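Local structure of ferric vibriobactin ABC transporter, periplasmic ferric vibriobactin-binding protein (Vibrio cholerae, 3R5T) at residues Gln183-Val195 with Phe268-Leu282. The protein binds the iron-loaded siderophore vibriobactin in the periplasm and probably delivers it to an ABC transporter for uptake by Vibrio cholerae. Residues are numbered along the deposited sequence; the frame is centred on the assembly and turned at random.
Sequences QSAHAQLLQSVGV and FRIDLFSAREIINSL. With VBN ((4S,5R)-N-{3-[(2,3-dihydroxybenzoyl)amino]propyl}-2-(2,3-dihydroxyphenyl)-N-[3-({[(4S,5R)-2-(2,3-dihydroxyphenyl)-5-met hyl-4,5-dihydro-1,3-oxazol-4-yl]carbonyl}amino)propyl]-5-methyl-4,5-dihydro-1,3-oxazole-4-carboxamide), chain B.
F268 O lies near the plane of the H186 imidazole at its edge, 2.9 Å from H186 NE2, a nitrogen hydrogen-bonded to S267 O. The F268 side chain turns the other way, into the siderophore pocket, its CZ within 3.3 Å of VBN NBD. R269 faces the ligand too: its NH1 donates an almost straight bond to VBN OAF (2.8 Å, 166°) in the guanidinium plane, while T32 and Y118 hold NE and NH2. I270 lies over the imidazole; CG1 sits squarely above the H186 ring centre, a CH-pi contact of 3.5 Å to the centroid, and its CB meets A185 CB at 3.7 Å. D271 and S274 form a capping box that starts helix 272-286, and S274 OG also donates to R269 O, tying the ligand-binding turn to the helix. A275 CB lies against both methyls of L189, carried there by a CG anti to the backbone N (chi1 173°); L189 CD2 also touches I278 CD1. I279 CD1 touches both L189 CD1 (3.9 Å) and V193 CG1, the latter met tip to tip. L282 CD1 closes the row against V193 CG2 at 3.9 Å; V193 itself sits in the Schellman motif, with G194 as C-prime residue, that ends helix 185-192. The axes of 185-192 and 272-282 pass 11.1 Å apart at 45°. The contact packs the helix after strand 177-180 against the last helix of the mixed-sheet lobe of this bilobal binding protein. F231 of strand 229-233 backs L190 and L282, and I233 backs H186; F147 and W150 of helix 137-155 cover A275 and I279, respectively.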
loop_
_atom_site.group_PDB
_atom_site.type_symbol
_atom_site.label_atom_id
_atom_site.label_comp_id
_atom_site.label_asym_id
_atom_site.label_seq_id
_atom_site.Cartn_x
_atom_site.Cartn_y
_atom_site.Cartn_z
ATOM N N GLN A 183 12.027 -2.187 1.526
ATOM C CA GLN A 183 11.230 -2.933 0.551
ATOM C C GLN A 183 9.755 -2.537 0.541
ATOM O O GLN A 183 8.973 -3.032 -0.276
ATOM C CB GLN A 183 11.353 -4.437 0.809
ATOM C CG GLN A 183 12.780 -4.948 0.704
ATOM C CD GLN A 183 13.007 -6.226 1.480
ATOM O OE1 GLN A 183 14.124 -6.502 1.933
ATOM N NE2 GLN A 183 11.952 -7.014 1.644
ATOM N N SER A 184 9.356 -1.660 1.462
ATOM C CA SER A 184 7.945 -1.259 1.538
ATOM C C SER A 184 7.495 -0.508 0.295
ATOM O O SER A 184 8.290 0.197 -0.366
ATOM C CB SER A 184 7.690 -0.403 2.787
ATOM O OG SER A 184 8.272 0.891 2.680
ATOM N N ALA A 185 6.214 -0.650 -0.023
ATOM C CA ALA A 185 5.649 0.109 -1.131
ATOM C C ALA A 185 5.845 1.610 -0.915
ATOM O O ALA A 185 6.091 2.353 -1.874
ATOM C CB ALA A 185 4.205 -0.241 -1.358
ATOM N N HIS A 186 5.780 2.045 0.339
ATOM C CA HIS A 186 5.952 3.456 0.661
ATOM C C HIS A 186 7.365 3.949 0.360
ATOM O O HIS A 186 7.537 4.987 -0.263
ATOM C CB HIS A 186 5.669 3.693 2.147
ATOM C CG HIS A 186 4.243 3.511 2.540
ATOM N ND1 HIS A 186 3.685 2.270 2.751
ATOM C CD2 HIS A 186 3.287 4.417 2.849
ATOM C CE1 HIS A 186 2.427 2.419 3.146
ATOM N NE2 HIS A 186 2.157 3.713 3.200
ATOM N N ALA A 187 8.361 3.257 0.890
ATOM C CA ALA A 187 9.748 3.657 0.674
ATOM C C ALA A 187 10.080 3.662 -0.811
ATOM O O ALA A 187 10.680 4.613 -1.303
ATOM C CB ALA A 187 10.684 2.719 1.403
ATOM N N GLN A 188 9.649 2.622 -1.525
ATOM C CA GLN A 188 10.025 2.505 -2.937
ATOM C C GLN A 188 9.343 3.580 -3.784
ATOM O O GLN A 188 9.938 4.099 -4.726
ATOM C CB GLN A 188 9.759 1.088 -3.456
ATOM C CG GLN A 188 10.578 0.023 -2.695
ATOM C CD GLN A 188 10.678 -1.313 -3.417
ATOM O OE1 GLN A 188 11.323 -1.413 -4.467
ATOM N NE2 GLN A 188 10.060 -2.361 -2.842
ATOM N N LEU A 189 8.112 3.940 -3.432
ATOM C CA LEU A 189 7.432 5.030 -4.122
ATOM C C LEU A 189 8.215 6.335 -3.984
ATOM O O LEU A 189 8.495 7.028 -4.973
ATOM C CB LEU A 189 6.006 5.209 -3.589
ATOM C CG LEU A 189 5.261 6.434 -4.141
ATOM C CD1 LEU A 189 4.975 6.320 -5.628
ATOM C CD2 LEU A 189 3.961 6.623 -3.411
ATOM N N LEU A 190 8.610 6.670 -2.764
ATOM C CA LEU A 190 9.368 7.906 -2.579
ATOM C C LEU A 190 10.741 7.864 -3.260
ATOM O O LEU A 190 11.184 8.858 -3.846
ATOM C CB LEU A 190 9.485 8.257 -1.089
ATOM C CG LEU A 190 8.442 9.254 -0.561
ATOM C CD1 LEU A 190 7.031 8.955 -1.022
ATOM C CD2 LEU A 190 8.516 9.373 0.954
ATOM N N GLN A 191 11.411 6.717 -3.172
ATOM C CA GLN A 191 12.700 6.530 -3.838
ATOM C C GLN A 191 12.588 6.831 -5.329
ATOM O O GLN A 191 13.517 7.394 -5.932
ATOM C CB GLN A 191 13.185 5.089 -3.674
ATOM C CG GLN A 191 13.569 4.665 -2.274
ATOM C CD GLN A 191 13.744 3.158 -2.176
ATOM O OE1 GLN A 191 14.190 2.513 -3.132
ATOM N NE2 GLN A 191 13.380 2.588 -1.027
ATOM N N SER A 192 11.460 6.432 -5.925
ATOM C CA SER A 192 11.271 6.570 -7.374
ATOM C C SER A 192 11.224 8.014 -7.859
ATOM O O SER A 192 11.495 8.274 -9.034
ATOM C CB SER A 192 10.039 5.803 -7.865
ATOM O OG SER A 192 8.836 6.473 -7.539
ATOM N N VAL A 193 10.887 8.948 -6.970
ATOM C CA VAL A 193 10.950 10.358 -7.328
ATOM C C VAL A 193 12.150 11.079 -6.713
ATOM O O VAL A 193 12.153 12.305 -6.610
ATOM C CB VAL A 193 9.646 11.091 -7.002
ATOM C CG1 VAL A 193 8.507 10.526 -7.856
ATOM C CG2 VAL A 193 9.318 10.987 -5.509
ATOM N N GLY A 194 13.146 10.304 -6.291
ATOM C CA GLY A 194 14.435 10.854 -5.900
ATOM C C GLY A 194 14.695 11.026 -4.414
ATOM O O GLY A 194 15.735 11.566 -4.031
ATOM N N VAL A 195 13.755 10.595 -3.572
ATOM C CA VAL A 195 13.982 10.650 -2.138
ATOM C C VAL A 195 14.978 9.574 -1.734
ATOM O O VAL A 195 14.927 8.460 -2.241
ATOM C CB VAL A 195 12.665 10.419 -1.343
ATOM C CG1 VAL A 195 12.939 10.494 0.149
ATOM C CG2 VAL A 195 11.625 11.453 -1.759
ATOM N N PHE A 268 -2.180 5.549 3.909
ATOM C CA PHE A 268 -1.945 4.386 4.764
ATOM C C PHE A 268 -1.392 3.184 3.967
ATOM O O PHE A 268 -0.342 2.641 4.315
ATOM C CB PHE A 268 -3.188 3.997 5.586
ATOM C CG PHE A 268 -2.957 2.808 6.450
ATOM C CD1 PHE A 268 -2.093 2.894 7.542
ATOM C CD2 PHE A 268 -3.553 1.602 6.158
ATOM C CE1 PHE A 268 -1.831 1.799 8.336
ATOM C CE2 PHE A 268 -3.295 0.490 6.949
ATOM C CZ PHE A 268 -2.426 0.595 8.040
ATOM N N ARG A 269 -2.087 2.791 2.907
ATOM C CA ARG A 269 -1.592 1.744 2.006
ATOM C C ARG A 269 -1.338 2.361 0.645
ATOM O O ARG A 269 -2.003 3.351 0.270
ATOM C CB ARG A 269 -2.615 0.615 1.877
ATOM C CG ARG A 269 -2.725 -0.316 3.081
ATOM C CD ARG A 269 -1.489 -1.144 3.291
ATOM N NE ARG A 269 -1.733 -2.371 4.058
ATOM C CZ ARG A 269 -1.435 -2.540 5.342
ATOM N NH1 ARG A 269 -0.866 -1.565 6.046
ATOM N NH2 ARG A 269 -1.684 -3.704 5.930
ATOM N N ILE A 270 -0.383 1.789 -0.090
ATOM C CA ILE A 270 0.004 2.305 -1.401
ATOM C C ILE A 270 -0.603 1.502 -2.541
ATOM O O ILE A 270 -0.379 0.295 -2.670
ATOM C CB ILE A 270 1.527 2.281 -1.585
ATOM C CG1 ILE A 270 2.211 3.111 -0.490
ATOM C CG2 ILE A 270 1.873 2.770 -2.995
ATOM C CD1 ILE A 270 1.763 4.545 -0.473
ATOM N N ASP A 271 -1.405 2.168 -3.351
ATOM C CA ASP A 271 -1.875 1.597 -4.600
ATOM C C ASP A 271 -1.741 2.721 -5.631
ATOM O O ASP A 271 -1.302 3.818 -5.296
ATOM C CB ASP A 271 -3.312 1.067 -4.440
ATOM C CG ASP A 271 -4.226 2.085 -3.840
ATOM O OD1 ASP A 271 -4.831 1.803 -2.783
ATOM O OD2 ASP A 271 -4.349 3.174 -4.442
ATOM N N LEU A 272 -2.102 2.467 -6.877
ATOM C CA LEU A 272 -1.987 3.488 -7.913
ATOM C C LEU A 272 -2.665 4.791 -7.493
ATOM O O LEU A 272 -2.133 5.880 -7.717
ATOM C CB LEU A 272 -2.628 2.992 -9.197
ATOM C CG LEU A 272 -2.738 4.043 -10.300
ATOM C CD1 LEU A 272 -1.373 4.570 -10.768
ATOM C CD2 LEU A 272 -3.536 3.460 -11.475
ATOM N N PHE A 273 -3.830 4.673 -6.856
ATOM C CA PHE A 273 -4.617 5.845 -6.528
ATOM C C PHE A 273 -4.014 6.656 -5.400
ATOM O O PHE A 273 -3.879 7.883 -5.516
ATOM C CB PHE A 273 -6.059 5.410 -6.271
ATOM C CG PHE A 273 -6.585 4.544 -7.375
ATOM C CD1 PHE A 273 -6.651 3.168 -7.237
ATOM C CD2 PHE A 273 -6.917 5.111 -8.594
ATOM C CE1 PHE A 273 -7.103 2.379 -8.294
ATOM C CE2 PHE A 273 -7.366 4.328 -9.645
ATOM C CZ PHE A 273 -7.458 2.965 -9.494
ATOM N N SER A 274 -3.614 6.005 -4.315
ATOM C CA SER A 274 -2.972 6.770 -3.249
ATOM C C SER A 274 -1.576 7.237 -3.662
ATOM O O SER A 274 -1.134 8.299 -3.222
ATOM C CB SER A 274 -2.908 5.994 -1.932
ATOM O OG SER A 274 -2.315 4.722 -2.095
ATOM N N ALA A 275 -0.904 6.457 -4.507
ATOM C CA ALA A 275 0.414 6.848 -5.012
ATOM C C ALA A 275 0.311 8.152 -5.800
ATOM O O ALA A 275 1.136 9.058 -5.635
ATOM C CB ALA A 275 1.024 5.729 -5.886
ATOM N N ARG A 276 -0.707 8.258 -6.649
ATOM C CA ARG A 276 -0.931 9.512 -7.368
ATOM C C ARG A 276 -1.146 10.678 -6.404
ATOM O O ARG A 276 -0.590 11.761 -6.601
ATOM C CB ARG A 276 -2.141 9.397 -8.283
ATOM C CG ARG A 276 -1.871 8.691 -9.587
ATOM C CD ARG A 276 -3.157 8.533 -10.376
ATOM N NE ARG A 276 -2.887 7.874 -11.646
ATOM C CZ ARG A 276 -3.795 7.224 -12.365
ATOM N NH1 ARG A 276 -5.050 7.137 -11.943
ATOM N NH2 ARG A 276 -3.443 6.657 -13.511
ATOM N N GLU A 277 -1.964 10.472 -5.381
ATOM C CA GLU A 277 -2.228 11.543 -4.432
ATOM C C GLU A 277 -0.921 11.974 -3.764
ATOM O O GLU A 277 -0.652 13.166 -3.614
ATOM C CB GLU A 277 -3.238 11.099 -3.365
ATOM C CG GLU A 277 -4.644 10.856 -3.897
ATOM C CD GLU A 277 -5.670 10.671 -2.783
ATOM O OE1 GLU A 277 -5.518 11.297 -1.711
ATOM O OE2 GLU A 277 -6.642 9.924 -2.995
ATOM N N ILE A 278 -0.129 11.000 -3.335
ATOM C CA ILE A 278 1.149 11.268 -2.678
ATOM C C ILE A 278 2.127 12.040 -3.569
ATOM O O ILE A 278 2.716 13.028 -3.135
ATOM C CB ILE A 278 1.803 9.972 -2.174
ATOM C CG1 ILE A 278 0.930 9.339 -1.094
ATOM C CG2 ILE A 278 3.207 10.240 -1.654
ATOM C CD1 ILE A 278 1.259 7.878 -0.744
ATOM N N ILE A 279 2.299 11.597 -4.808
ATOM C CA ILE A 279 3.168 12.292 -5.738
ATOM C C ILE A 279 2.645 13.695 -6.015
ATOM O O ILE A 279 3.431 14.647 -6.067
ATOM C CB ILE A 279 3.322 11.484 -7.047
ATOM C CG1 ILE A 279 3.953 10.120 -6.739
ATOM C CG2 ILE A 279 4.169 12.236 -8.070
ATOM C CD1 ILE A 279 5.147 10.175 -5.795
ATOM N N ASN A 280 1.328 13.838 -6.165
ATOM C CA ASN A 280 0.738 15.170 -6.338
ATOM C C ASN A 280 1.126 16.078 -5.177
ATOM O O ASN A 280 1.440 17.250 -5.382
ATOM C CB ASN A 280 -0.787 15.103 -6.457
ATOM C CG ASN A 280 -1.262 14.635 -7.829
ATOM O OD1 ASN A 280 -0.488 14.542 -8.788
ATOM N ND2 ASN A 280 -2.561 14.338 -7.924
ATOM N N SER A 281 1.113 15.544 -3.957
ATOM C CA SER A 281 1.435 16.360 -2.785
ATOM C C SER A 281 2.897 16.790 -2.819
ATOM O O SER A 281 3.240 17.893 -2.392
ATOM C CB SER A 281 1.106 15.632 -1.468
ATOM O OG SER A 281 2.097 14.678 -1.110
ATOM N N LEU A 282 3.754 15.930 -3.349
ATOM C CA LEU A 282 5.170 16.254 -3.442
ATOM C C LEU A 282 5.411 17.352 -4.481
ATOM O O LEU A 282 6.227 18.252 -4.260
ATOM C CB LEU A 282 5.990 15.004 -3.765
ATOM C CG LEU A 282 5.941 13.903 -2.697
ATOM C CD1 LEU A 282 6.846 12.787 -3.133
ATOM C CD2 LEU A 282 6.355 14.435 -1.326
HETATM C C VBN B . -2.890 -1.952 13.753
HETATM N N VBN B . -3.011 -3.654 11.879
HETATM O O VBN B . -1.832 -2.339 14.122
HETATM C CA VBN B . -3.728 -2.751 12.764
HETATM C CB VBN B . -4.754 -3.737 13.440
HETATM C CAB VBN B . -7.412 2.497 7.926
HETATM O OAC VBN B . 1.026 1.839 12.834
HETATM O OAD VBN B . -7.338 -0.111 11.691
HETATM O OAF VBN B . -0.498 -2.323 8.761
HETATM O OAG VBN B . 0.710 -6.726 9.844
HETATM O OAH VBN B . -2.833 -4.267 8.626
HETATM O OAI VBN B . -1.116 -1.370 11.168
HETATM O OAJ VBN B . -0.867 -4.654 10.633
HETATM O OAK VBN B . -3.783 -1.926 9.622
HETATM C CAL VBN B . 2.139 0.308 9.098
HETATM C CAM VBN B . -1.711 -8.397 12.131
HETATM C CAN VBN B . -5.712 -3.621 6.366
HETATM C CAO VBN B . 1.371 -0.764 8.532
HETATM C CAP VBN B . -0.632 -8.217 11.219
HETATM C CAQ VBN B . -4.549 -4.260 6.910
HETATM C CAR VBN B . 1.816 0.831 10.404
HETATM C CAS VBN B . -2.490 -7.306 12.542
HETATM C CAT VBN B . -6.225 -2.435 6.950
HETATM C CAU VBN B . -1.844 0.918 15.249
HETATM C CAV VBN B . -5.248 1.053 14.479
HETATM C CAW VBN B . -0.448 0.460 14.794
HETATM C CAX VBN B . -6.529 1.632 13.835
HETATM C CAY VBN B . -2.843 -0.202 15.545
HETATM C CAZ VBN B . -4.850 -0.347 13.981
HETATM N NBB VBN B . -0.313 0.056 13.396
HETATM N NBC VBN B . -6.328 1.881 12.409
HETATM N NBD VBN B . -5.321 0.186 9.487
HETATM O OBF VBN B . -7.201 -0.012 8.101
HETATM C CBG VBN B . 0.497 0.840 12.492
HETATM C CBH VBN B . -6.762 0.900 11.410
HETATM C CBJ VBN B . -2.910 -4.884 12.619
HETATM C CBK VBN B . 0.282 -1.309 9.273
HETATM C CBL VBN B . -0.334 -6.933 10.727
HETATM C CBM VBN B . -3.936 -3.688 8.021
HETATM C CBN VBN B . -0.024 -0.823 10.511
HETATM C CBO VBN B . -1.082 -5.904 11.128
HETATM C CBP VBN B . -4.436 -2.543 8.581
HETATM C CBQ VBN B . 0.778 0.297 11.096
HETATM C CBR VBN B . -2.214 -6.095 12.048
HETATM C CBS VBN B . -5.613 -1.879 8.011
HETATM C CBU VBN B . -7.397 1.277 8.829
HETATM C CBW VBN B . -6.169 -0.694 8.746
HETATM C CBX VBN B . -6.286 1.174 9.989
HETATM N NBY VBN B . -3.513 -0.794 14.383
HETATM O OG1 VBN B . -4.026 -5.041 13.468
HETATM C CG2 VBN B . -6.195 -3.725 12.955
#